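Local coordinates for protein cytochrome c-552 (Thiobacillus ferrooxidans, PDB 1H1O) that carries electrons as a periplasmic, high-potential cytochrome c with two hemes, at residues G103-I106 / F107-V111; A137-R140 / Y141-I145; Q146-T149 / Y150-N153. One frame throughout, in Å; residues are numbered along the deposited sequence.

Contact 1 of 3, residues G103-I106 / F107-V111; sequences GKAI and FNQGV
Phe107 and Gly103 meet one helical turn apart, with the backbone N of Phe107 bonded to Gly103 O at 2.7 Å and nearly straight. Gly103 O also lies 3.3 Å from Phe107 CB, so the root of the aromatic side chain sits against the preceding turn. From there the ring leaves this helix for the interior: with CG anti to the backbone N (chi1 -174°) it packs on Cys119, Met120 and His123 and on Leu180 of helix 170-182. Gly103 itself is buried. A first helix crossing the last one, beside the heme-attachment segment, is the signature of the cytochrome c fold, and helix 100-109 plays that part in the second heme domain. Ile106 shares the inward side, where its side chain touches Gln172 and Val176 of helix 170-182. Its CG1 branch, beside the backbone N, crosses Val111 CG2 at 4.2 Å, an apolar touch between the last turn and the second residue past the helix end. Ala105 lies toward the outer side, Ala105 CB 4.1 Å from Gln109 NE2. Ala105 O is more heavily used, accepting Gln109 N at 2.7 Å and, weakly and bent, Gly110 N at 3.2 Å. Gly110 N also bonds to Ile106 O at 2.7 Å, but the donor stands well above that carbonyl plane, 38° out of it. The helix is ending here: Gly110 has a positive phi (69°), and the chain turns off into Val111, whose side chain rests on Ile116.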
loop_
_atom_site.group_PDB
_atom_site.type_symbol
_atom_site.label_atom_id
_atom_site.label_comp_id
_atom_site.label_asym_id
_atom_site.label_seq_id
_atom_site.Cartn_x
_atom_site.Cartn_y
_atom_site.Cartn_z
ATOM N N GLY A 103 4.337 -12.036 11.042
ATOM C CA GLY A 103 4.557 -11.112 9.950
ATOM C C GLY A 103 5.917 -10.465 10.007
ATOM O O GLY A 103 6.514 -10.191 8.964
ATOM N N LYS A 104 6.419 -10.213 11.213
ATOM C CA LYS A 104 7.721 -9.576 11.324
ATOM C C LYS A 104 8.802 -10.492 10.773
ATOM O O LYS A 104 9.668 -10.057 10.013
ATOM C CB LYS A 104 8.053 -9.220 12.776
ATOM C CG LYS A 104 9.378 -8.477 12.895
ATOM C CD LYS A 104 9.669 -8.028 14.315
ATOM C CE LYS A 104 10.941 -7.195 14.344
ATOM N NZ LYS A 104 11.473 -7.040 15.722
ATOM N N ALA A 105 8.745 -11.762 11.159
ATOM C CA ALA A 105 9.728 -12.738 10.702
ATOM C C ALA A 105 9.658 -12.827 9.184
ATOM O O ALA A 105 10.683 -12.871 8.507
ATOM C CB ALA A 105 9.445 -14.090 11.327
ATOM N N ILE A 106 8.440 -12.829 8.653
ATOM C CA ILE A 106 8.241 -12.901 7.214
ATOM C C ILE A 106 8.803 -11.675 6.529
ATOM O O ILE A 106 9.557 -11.766 5.563
ATOM C CB ILE A 106 6.751 -13.002 6.864
ATOM C CG1 ILE A 106 6.210 -14.372 7.294
ATOM C CG2 ILE A 106 6.546 -12.785 5.376
ATOM C CD1 ILE A 106 4.664 -14.469 7.316
ATOM N N PHE A 107 8.438 -10.511 7.035
ATOM C CA PHE A 107 8.897 -9.278 6.410
ATOM C C PHE A 107 10.411 -9.166 6.372
ATOM O O PHE A 107 10.993 -8.812 5.314
ATOM C CB PHE A 107 8.333 -8.061 7.155
ATOM C CG PHE A 107 8.646 -6.761 6.490
ATOM C CD1 PHE A 107 7.866 -6.307 5.453
ATOM C CD2 PHE A 107 9.771 -6.039 6.857
ATOM C CE1 PHE A 107 8.199 -5.142 4.766
ATOM C CE2 PHE A 107 10.128 -4.875 6.193
ATOM C CZ PHE A 107 9.340 -4.424 5.139
ATOM N N ASN A 108 11.052 -9.447 7.504
ATOM C CA ASN A 108 12.501 -9.319 7.613
ATOM C C ASN A 108 13.304 -10.520 7.138
ATOM O O ASN A 108 14.376 -10.356 6.552
ATOM C CB ASN A 108 12.915 -9.025 9.061
ATOM C CG ASN A 108 12.307 -7.746 9.602
ATOM O OD1 ASN A 108 12.173 -6.758 8.892
ATOM N ND2 ASN A 108 11.952 -7.759 10.877
ATOM N N GLN A 109 12.792 -11.723 7.383
ATOM C CA GLN A 109 13.525 -12.927 7.016
ATOM C C GLN A 109 12.955 -13.707 5.844
ATOM O O GLN A 109 13.657 -14.500 5.228
ATOM C CB GLN A 109 13.617 -13.849 8.230
ATOM C CG GLN A 109 14.139 -13.163 9.482
ATOM C CD GLN A 109 14.400 -14.136 10.622
ATOM O OE1 GLN A 109 15.376 -14.901 10.598
ATOM N NE2 GLN A 109 13.524 -14.117 11.628
ATOM N N GLY A 110 11.689 -13.473 5.531
ATOM C CA GLY A 110 11.065 -14.203 4.449
ATOM C C GLY A 110 10.947 -15.628 4.935
ATOM O O GLY A 110 11.169 -15.891 6.114
ATOM N N VAL A 111 10.577 -16.542 4.044
ATOM C CA VAL A 111 10.462 -17.960 4.386
ATOM C C VAL A 111 11.090 -18.738 3.236
ATOM O O VAL A 111 10.481 -18.935 2.191
ATOM C CB VAL A 111 9.009 -18.405 4.548
ATOM C CG1 VAL A 111 8.975 -19.874 4.915
ATOM C CG2 VAL A 111 8.323 -17.576 5.626
#

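Contact 2 of 3, residues A137-R140 / Y141-I145; sequences AGQR and YGYII. With HEM (protoporphyrin IX containing Fe), chain D.
The Tyr143 ring takes Gln139 obliquely near CD2, with Gln139 CG 3.5 Å from Tyr143 CD2 and the amide plane turned 55° from the ring, while CAD of the chain D heme lies at its edge, close to the ring plane. A second flat group, the Tyr141 ring, carries Ile145 CD1 3.4 Å above one face, offset toward the rim, and is stacked with His97. Both tyrosines belong to the first turn of helix 141-153, whose N-cap position is held by Arg140; Arg140 O accepts Ile144 N at 3.0 Å. Ile144 CG1 presses on that oxygen too, while its side chain and that of Gln139 slide past each other in opposite directions. The guanidinium group of Arg140 reaches away to Thr27 in the other heme domain. Tyr143 has CG anti to the backbone N (chi1 -178°), which sends the ring out between the hemes. Its OH is hydrogen-bonded to O2A of the chain C heme and lies 3.0 Å from O2A of the chain D heme, with a weak bond to Arg55 besides; one phenol thus stands where propionates of both hemes converge. Gln139 is bent at chi2, folding its amide back on its own chain: Gln139 OE1 accepts Arg34 N and also Arg140 N, the latter at 2.7 Å, in the carbonyl plane and on a lone pair.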
loop_
_atom_site.group_PDB
_atom_site.type_symbol
_atom_site.label_atom_id
_atom_site.label_comp_id
_atom_site.label_asym_id
_atom_site.label_seq_id
_atom_site.Cartn_x
_atom_site.Cartn_y
_atom_site.Cartn_z
ATOM N N ALA A 137 4.881 0.359 6.214
ATOM C CA ALA A 137 4.789 0.620 7.645
ATOM C C ALA A 137 3.649 1.602 7.956
ATOM O O ALA A 137 3.660 2.744 7.506
ATOM C CB ALA A 137 6.104 1.182 8.142
ATOM N N GLY A 138 2.661 1.153 8.716
ATOM C CA GLY A 138 1.565 2.036 9.062
ATOM C C GLY A 138 0.381 1.937 8.122
ATOM O O GLY A 138 -0.660 2.541 8.364
ATOM N N GLN A 139 0.541 1.186 7.041
ATOM C CA GLN A 139 -0.538 1.012 6.089
ATOM C C GLN A 139 -1.647 0.214 6.768
ATOM O O GLN A 139 -1.399 -0.521 7.731
ATOM C CB GLN A 139 -0.038 0.276 4.850
ATOM C CG GLN A 139 -1.046 0.226 3.707
ATOM C CD GLN A 139 -1.686 1.582 3.462
ATOM O OE1 GLN A 139 -2.648 1.961 4.138
ATOM N NE2 GLN A 139 -1.144 2.329 2.508
ATOM N N ARG A 140 -2.872 0.377 6.281
ATOM C CA ARG A 140 -4.021 -0.327 6.849
ATOM C C ARG A 140 -3.899 -1.826 6.627
ATOM O O ARG A 140 -3.418 -2.290 5.591
ATOM C CB ARG A 140 -5.327 0.189 6.236
ATOM C CG ARG A 140 -5.462 1.705 6.278
ATOM C CD ARG A 140 -6.913 2.139 6.382
ATOM N NE ARG A 140 -7.586 1.426 7.470
ATOM C CZ ARG A 140 -8.839 1.655 7.854
ATOM N NH1 ARG A 140 -9.562 2.586 7.235
ATOM N NH2 ARG A 140 -9.369 0.950 8.848
ATOM N N TYR A 141 -4.349 -2.570 7.622
ATOM C CA TYR A 141 -4.304 -4.020 7.628
ATOM C C TYR A 141 -5.038 -4.656 6.441
ATOM O O TYR A 141 -4.466 -5.448 5.674
ATOM C CB TYR A 141 -4.905 -4.478 8.947
ATOM C CG TYR A 141 -5.081 -5.951 9.101
ATOM C CD1 TYR A 141 -3.988 -6.788 9.306
ATOM C CD2 TYR A 141 -6.349 -6.508 9.084
ATOM C CE1 TYR A 141 -4.161 -8.157 9.494
ATOM C CE2 TYR A 141 -6.536 -7.869 9.269
ATOM C CZ TYR A 141 -5.441 -8.688 9.472
ATOM O OH TYR A 141 -5.642 -10.032 9.640
ATOM N N GLY A 142 -6.315 -4.308 6.298
ATOM C CA GLY A 142 -7.100 -4.854 5.217
ATOM C C GLY A 142 -6.506 -4.438 3.892
ATOM O O GLY A 142 -6.461 -5.234 2.962
ATOM N N TYR A 143 -6.029 -3.203 3.800
ATOM C CA TYR A 143 -5.473 -2.748 2.545
ATOM C C TYR A 143 -4.298 -3.597 2.101
ATOM O O TYR A 143 -4.194 -3.952 0.925
ATOM C CB TYR A 143 -5.024 -1.303 2.625
ATOM C CG TYR A 143 -4.490 -0.824 1.306
ATOM C CD1 TYR A 143 -5.349 -0.521 0.246
ATOM C CD2 TYR A 143 -3.116 -0.723 1.092
ATOM C CE1 TYR A 143 -4.842 -0.128 -1.002
ATOM C CE2 TYR A 143 -2.601 -0.335 -0.139
ATOM C CZ TYR A 143 -3.461 -0.039 -1.179
ATOM O OH TYR A 143 -2.933 0.355 -2.381
ATOM N N ILE A 144 -3.407 -3.914 3.036
ATOM C CA ILE A 144 -2.245 -4.730 2.714
ATOM C C ILE A 144 -2.693 -6.104 2.215
ATOM O O ILE A 144 -2.280 -6.565 1.143
ATOM C CB ILE A 144 -1.346 -4.882 3.946
ATOM C CG1 ILE A 144 -0.739 -3.525 4.284
ATOM C CG2 ILE A 144 -0.267 -5.948 3.692
ATOM C CD1 ILE A 144 0.086 -3.521 5.515
ATOM N N ILE A 145 -3.558 -6.742 2.993
ATOM C CA ILE A 145 -4.086 -8.057 2.634
ATOM C C ILE A 145 -4.743 -7.998 1.265
ATOM O O ILE A 145 -4.570 -8.894 0.437
ATOM C CB ILE A 145 -5.133 -8.522 3.647
ATOM C CG1 ILE A 145 -4.477 -8.653 5.025
ATOM C CG2 ILE A 145 -5.769 -9.839 3.176
ATOM C CD1 ILE A 145 -5.422 -9.085 6.117
HETATM C CHA HEM D . -5.743 4.176 -3.594
HETATM C CHB HEM D . -4.513 8.718 -4.547
HETATM C CHC HEM D . -9.142 10.008 -4.169
HETATM C CHD HEM D . -10.354 5.535 -3.112
HETATM C C1A HEM D . -4.977 5.304 -3.892
HETATM C C2A HEM D . -3.548 5.318 -4.125
HETATM C C3A HEM D . -3.198 6.608 -4.390
HETATM C C4A HEM D . -4.430 7.366 -4.319
HETATM C CMA HEM D . -1.848 7.198 -4.711
HETATM C CAA HEM D . -2.648 4.106 -4.078
HETATM C CBA HEM D . -1.968 3.919 -2.703
HETATM C CGA HEM D . -1.136 2.779 -2.595
HETATM O O1A HEM D . -0.718 2.519 -1.412
HETATM O O2A HEM D . -0.817 2.051 -3.557
HETATM C C1B HEM D . -5.678 9.460 -4.525
HETATM C C2B HEM D . -5.714 10.872 -4.819
HETATM C C3B HEM D . -7.025 11.240 -4.743
HETATM C C4B HEM D . -7.767 10.049 -4.366
HETATM C CMB HEM D . -4.486 11.695 -5.160
HETATM C CAB HEM D . -7.659 12.585 -4.994
HETATM C CBB HEM D . -7.470 13.133 -6.436
HETATM C C1C HEM D . -9.880 8.914 -3.836
HETATM C C2C HEM D . -11.310 8.911 -3.647
HETATM C C3C HEM D . -11.634 7.626 -3.356
HETATM C C4C HEM D . -10.428 6.879 -3.357
HETATM C CMC HEM D . -12.166 10.141 -3.785
HETATM C CAC HEM D . -13.012 7.001 -3.079
HETATM C CBC HEM D . -14.042 7.226 -4.227
HETATM C C1D HEM D . -9.203 4.761 -3.142
HETATM C C2D HEM D . -9.198 3.330 -2.911
HETATM C C3D HEM D . -7.916 2.955 -3.075
HETATM C C4D HEM D . -7.133 4.155 -3.368
HETATM C CMD HEM D . -10.428 2.513 -2.595
HETATM C CAD HEM D . -7.319 1.591 -3.019
HETATM C CBD HEM D . -7.736 0.937 -4.439
HETATM C CGD HEM D . -6.949 -0.122 -4.910
HETATM O O1D HEM D . -6.850 -1.152 -4.217
HETATM O O2D HEM D . -6.376 -0.074 -6.037
HETATM N NA HEM D . -5.500 6.552 -4.012
HETATM N NB HEM D . -6.936 8.960 -4.247
HETATM N NC HEM D . -9.353 7.649 -3.649
HETATM N ND HEM D . -7.947 5.241 -3.411
HETATM FE FE HEM D . -7.443 7.101 -3.797
#

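Contact 3 of 3, residues Q146-T149 / Y150-N153; sequences QQLT and YFHN. With ZN (zinc ion), chain H; HEM (protoporphyrin IX containing Fe), chain C.
Tyr150 turns CG anti to its carbonyl carbon (chi1 -75°), and Gln146, one turn earlier, sets CG anti to its backbone N and then bends at chi2 (56°), which folds the amide over the phenol ring. Gln146 OE1 sits 3.3 Å above the ring plane, over its centre, with the amide tilted 24° from the ring; Gln146 CG lies 3.4 Å from Tyr150 CE1. The amide of Gln147 comes to the ring from another direction, at the edge near CD1. Beyond the ring, the Tyr150 hydroxyl is hydrogen-bonded to Asn59 N in the first heme domain. A leucine in place of this tyrosine would probably leave Asn59 N without its hydroxyl mate and take the flat surface from under the Gln146 amide, setting that group free to turn. The backbone beneath is plain alpha-helix, four successive bonds running from Tyr150 N to Gln146 O through to Asn153 N to Thr149 O. This is the later part of helix 141-153, one side of which lines the heme pocket of the second cytochrome c domain. There Leu148 CD2 touches CHB of the chain C heme at 3.6 Å, and Phe151 CE2 approaches C2A of the same heme, also at 3.6 Å, with the propionate carbon CAA at the edge of the ring. Phe151 CD2 also lies close over its own helix, 3.0 Å from Gln147 O, while Met161, Asn162 and Ala165 pack on the ring. His152 leads away instead: His152 NE2 binds a zinc ion at 2.3 Å, and ND1 is hydrogen-bonded to Ala165 O, a second-shell bond that helps fix how the imidazole is turned. Thr149 and Asn153 lie side by side, pointing the same way, with Thr149 CG2 3.7 Å from Asn153 OD1.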
loop_
_atom_site.group_PDB
_atom_site.type_symbol
_atom_site.label_atom_id
_atom_site.label_comp_id
_atom_site.label_asym_id
_atom_site.label_seq_id
_atom_site.Cartn_x
_atom_site.Cartn_y
_atom_site.Cartn_z
ATOM N N GLN A 146 -5.494 -6.933 1.023
ATOM C CA GLN A 146 -6.179 -6.780 -0.254
ATOM C C GLN A 146 -5.197 -6.668 -1.406
ATOM O O GLN A 146 -5.407 -7.232 -2.474
ATOM C CB GLN A 146 -7.072 -5.543 -0.249
ATOM C CG GLN A 146 -7.822 -5.360 -1.562
ATOM C CD GLN A 146 -8.639 -6.599 -1.915
ATOM O OE1 GLN A 146 -8.172 -7.501 -2.625
ATOM N NE2 GLN A 146 -9.857 -6.658 -1.397
ATOM N N GLN A 147 -4.129 -5.916 -1.205
ATOM C CA GLN A 147 -3.163 -5.771 -2.274
ATOM C C GLN A 147 -2.387 -7.080 -2.481
ATOM O O GLN A 147 -2.103 -7.455 -3.602
ATOM C CB GLN A 147 -2.240 -4.597 -1.980
ATOM C CG GLN A 147 -3.021 -3.295 -1.813
ATOM C CD GLN A 147 -3.954 -3.054 -2.980
ATOM O OE1 GLN A 147 -5.131 -2.700 -2.803
ATOM N NE2 GLN A 147 -3.441 -3.254 -4.184
ATOM N N LEU A 148 -2.067 -7.786 -1.404
ATOM C CA LEU A 148 -1.357 -9.035 -1.558
ATOM C C LEU A 148 -2.262 -10.004 -2.319
ATOM O O LEU A 148 -1.802 -10.805 -3.126
ATOM C CB LEU A 148 -0.960 -9.588 -0.188
ATOM C CG LEU A 148 0.192 -8.785 0.419
ATOM C CD1 LEU A 148 0.523 -9.320 1.807
ATOM C CD2 LEU A 148 1.406 -8.864 -0.523
ATOM N N THR A 149 -3.561 -9.907 -2.074
ATOM C CA THR A 149 -4.518 -10.761 -2.760
ATOM C C THR A 149 -4.510 -10.421 -4.255
ATOM O O THR A 149 -4.484 -11.312 -5.111
ATOM C CB THR A 149 -5.916 -10.545 -2.188
ATOM O OG1 THR A 149 -5.885 -10.826 -0.785
ATOM C CG2 THR A 149 -6.934 -11.474 -2.862
ATOM N N TYR A 150 -4.523 -9.126 -4.563
ATOM C CA TYR A 150 -4.517 -8.653 -5.952
ATOM C C TYR A 150 -3.223 -9.061 -6.669
ATOM O O TYR A 150 -3.230 -9.381 -7.855
ATOM C CB TYR A 150 -4.646 -7.128 -5.988
ATOM C CG TYR A 150 -6.025 -6.557 -5.700
ATOM C CD1 TYR A 150 -6.149 -5.303 -5.110
ATOM C CD2 TYR A 150 -7.196 -7.225 -6.074
ATOM C CE1 TYR A 150 -7.383 -4.719 -4.898
ATOM C CE2 TYR A 150 -8.457 -6.646 -5.864
ATOM C CZ TYR A 150 -8.539 -5.385 -5.273
ATOM O OH TYR A 150 -9.744 -4.754 -5.035
ATOM N N PHE A 151 -2.113 -9.017 -5.946
ATOM C CA PHE A 151 -0.818 -9.396 -6.503
ATOM C C PHE A 151 -0.755 -10.904 -6.710
ATOM O O PHE A 151 -0.247 -11.388 -7.719
ATOM C CB PHE A 151 0.313 -8.975 -5.562
ATOM C CG PHE A 151 0.607 -7.509 -5.580
ATOM C CD1 PHE A 151 0.825 -6.847 -6.782
ATOM C CD2 PHE A 151 0.752 -6.802 -4.399
ATOM C CE1 PHE A 151 1.195 -5.499 -6.801
ATOM C CE2 PHE A 151 1.126 -5.448 -4.418
ATOM C CZ PHE A 151 1.347 -4.811 -5.619
ATOM N N HIS A 152 -1.264 -11.633 -5.726
ATOM C CA HIS A 152 -1.287 -13.082 -5.772
ATOM C C HIS A 152 -2.242 -13.492 -6.880
ATOM O O HIS A 152 -1.993 -14.441 -7.612
ATOM C CB HIS A 152 -1.764 -13.624 -4.437
ATOM C CG HIS A 152 -1.712 -15.113 -4.345
ATOM N ND1 HIS A 152 -0.528 -15.811 -4.215
ATOM C CD2 HIS A 152 -2.694 -16.040 -4.399
ATOM C CE1 HIS A 152 -0.789 -17.106 -4.192
ATOM N NE2 HIS A 152 -2.095 -17.270 -4.302
ATOM N N ASN A 153 -3.335 -12.748 -7.000
ATOM C CA ASN A 153 -4.344 -12.978 -8.033
ATOM C C ASN A 153 -3.849 -12.636 -9.419
ATOM O O ASN A 153 -4.227 -13.277 -10.393
ATOM C CB ASN A 153 -5.577 -12.098 -7.790
ATOM C CG ASN A 153 -6.552 -12.726 -6.851
ATOM O OD1 ASN A 153 -7.521 -12.088 -6.423
ATOM N ND2 ASN A 153 -6.320 -14.001 -6.524
HETATM ZN ZN ZN H . -3.283 -19.137 -4.914
HETATM C CHA HEM C . 4.183 -3.046 -3.338
HETATM C CHB HEM C . 3.943 -6.367 0.102
HETATM C CHC HEM C . 8.312 -7.925 -1.203
HETATM C CHD HEM C . 8.550 -4.585 -4.579
HETATM C C1A HEM C . 3.720 -3.818 -2.273
HETATM C C2A HEM C . 2.432 -3.663 -1.633
HETATM C C3A HEM C . 2.351 -4.587 -0.652
HETATM C C4A HEM C . 3.614 -5.320 -0.714
HETATM C CMA HEM C . 1.238 -4.866 0.314
HETATM C CAA HEM C . 1.410 -2.655 -2.029
HETATM C CBA HEM C . 1.619 -1.293 -1.382
HETATM C CGA HEM C . 0.582 -0.394 -1.589
HETATM O O1A HEM C . 0.665 0.677 -0.922
HETATM O O2A HEM C . -0.353 -0.584 -2.374
HETATM C C1B HEM C . 5.126 -7.078 0.030
HETATM C C2B HEM C . 5.416 -8.203 0.879
HETATM C C3B HEM C . 6.635 -8.655 0.479
HETATM C C4B HEM C . 7.092 -7.788 -0.565
HETATM C CMB HEM C . 4.475 -8.721 1.943
HETATM C CAB HEM C . 7.427 -9.823 0.950
HETATM C CBB HEM C . 6.632 -11.166 0.944
HETATM C C1C HEM C . 8.771 -7.154 -2.215
HETATM C C2C HEM C . 10.043 -7.325 -2.874
HETATM C C3C HEM C . 10.071 -6.375 -3.841
HETATM C C4C HEM C . 8.866 -5.636 -3.751
HETATM C CMC HEM C . 11.048 -8.394 -2.490
HETATM C CAC HEM C . 11.147 -6.069 -4.905
HETATM C CBC HEM C . 11.569 -7.321 -5.740
HETATM C C1D HEM C . 7.378 -3.855 -4.546
HETATM C C2D HEM C . 7.080 -2.761 -5.462
HETATM C C3D HEM C . 5.861 -2.343 -5.121
HETATM C C4D HEM C . 5.408 -3.172 -3.980
HETATM C CMD HEM C . 8.001 -2.285 -6.545
HETATM C CAD HEM C . 5.024 -1.248 -5.736
HETATM C CBD HEM C . 4.354 -1.782 -7.080
HETATM C CGD HEM C . 3.866 -0.746 -7.912
HETATM O O1D HEM C . 4.680 0.025 -8.533
HETATM O O2D HEM C . 2.626 -0.576 -8.055
HETATM N NA HEM C . 4.427 -4.822 -1.711
HETATM N NB HEM C . 6.159 -6.829 -0.858
HETATM N NC HEM C . 8.060 -6.102 -2.765
HETATM N ND HEM C . 6.345 -4.084 -3.652
HETATM FE FE HEM C . 6.269 -5.454 -2.235
#

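How the contacts relate
From the N terminus, contact 1 comes at the end of helix 100-109; the chain then passes Cys119 and Cys122, the predicted covalent heme attachment points, and His123, the predicted axial ligand, before contact 2 starts helix 141-153 and contact 3 follows directly on it. The three run in series: each is local, none closes a long loop, and none nests in or crosses another. Contact 1 stands apart, its centre about 16 Å from that of contact 2 and 18 Å from that of contact 3, without touching either. Helix 170-182 ties them together, since side chains from all three pack on it. Contacts 2 and 3 also reach into the first heme domain.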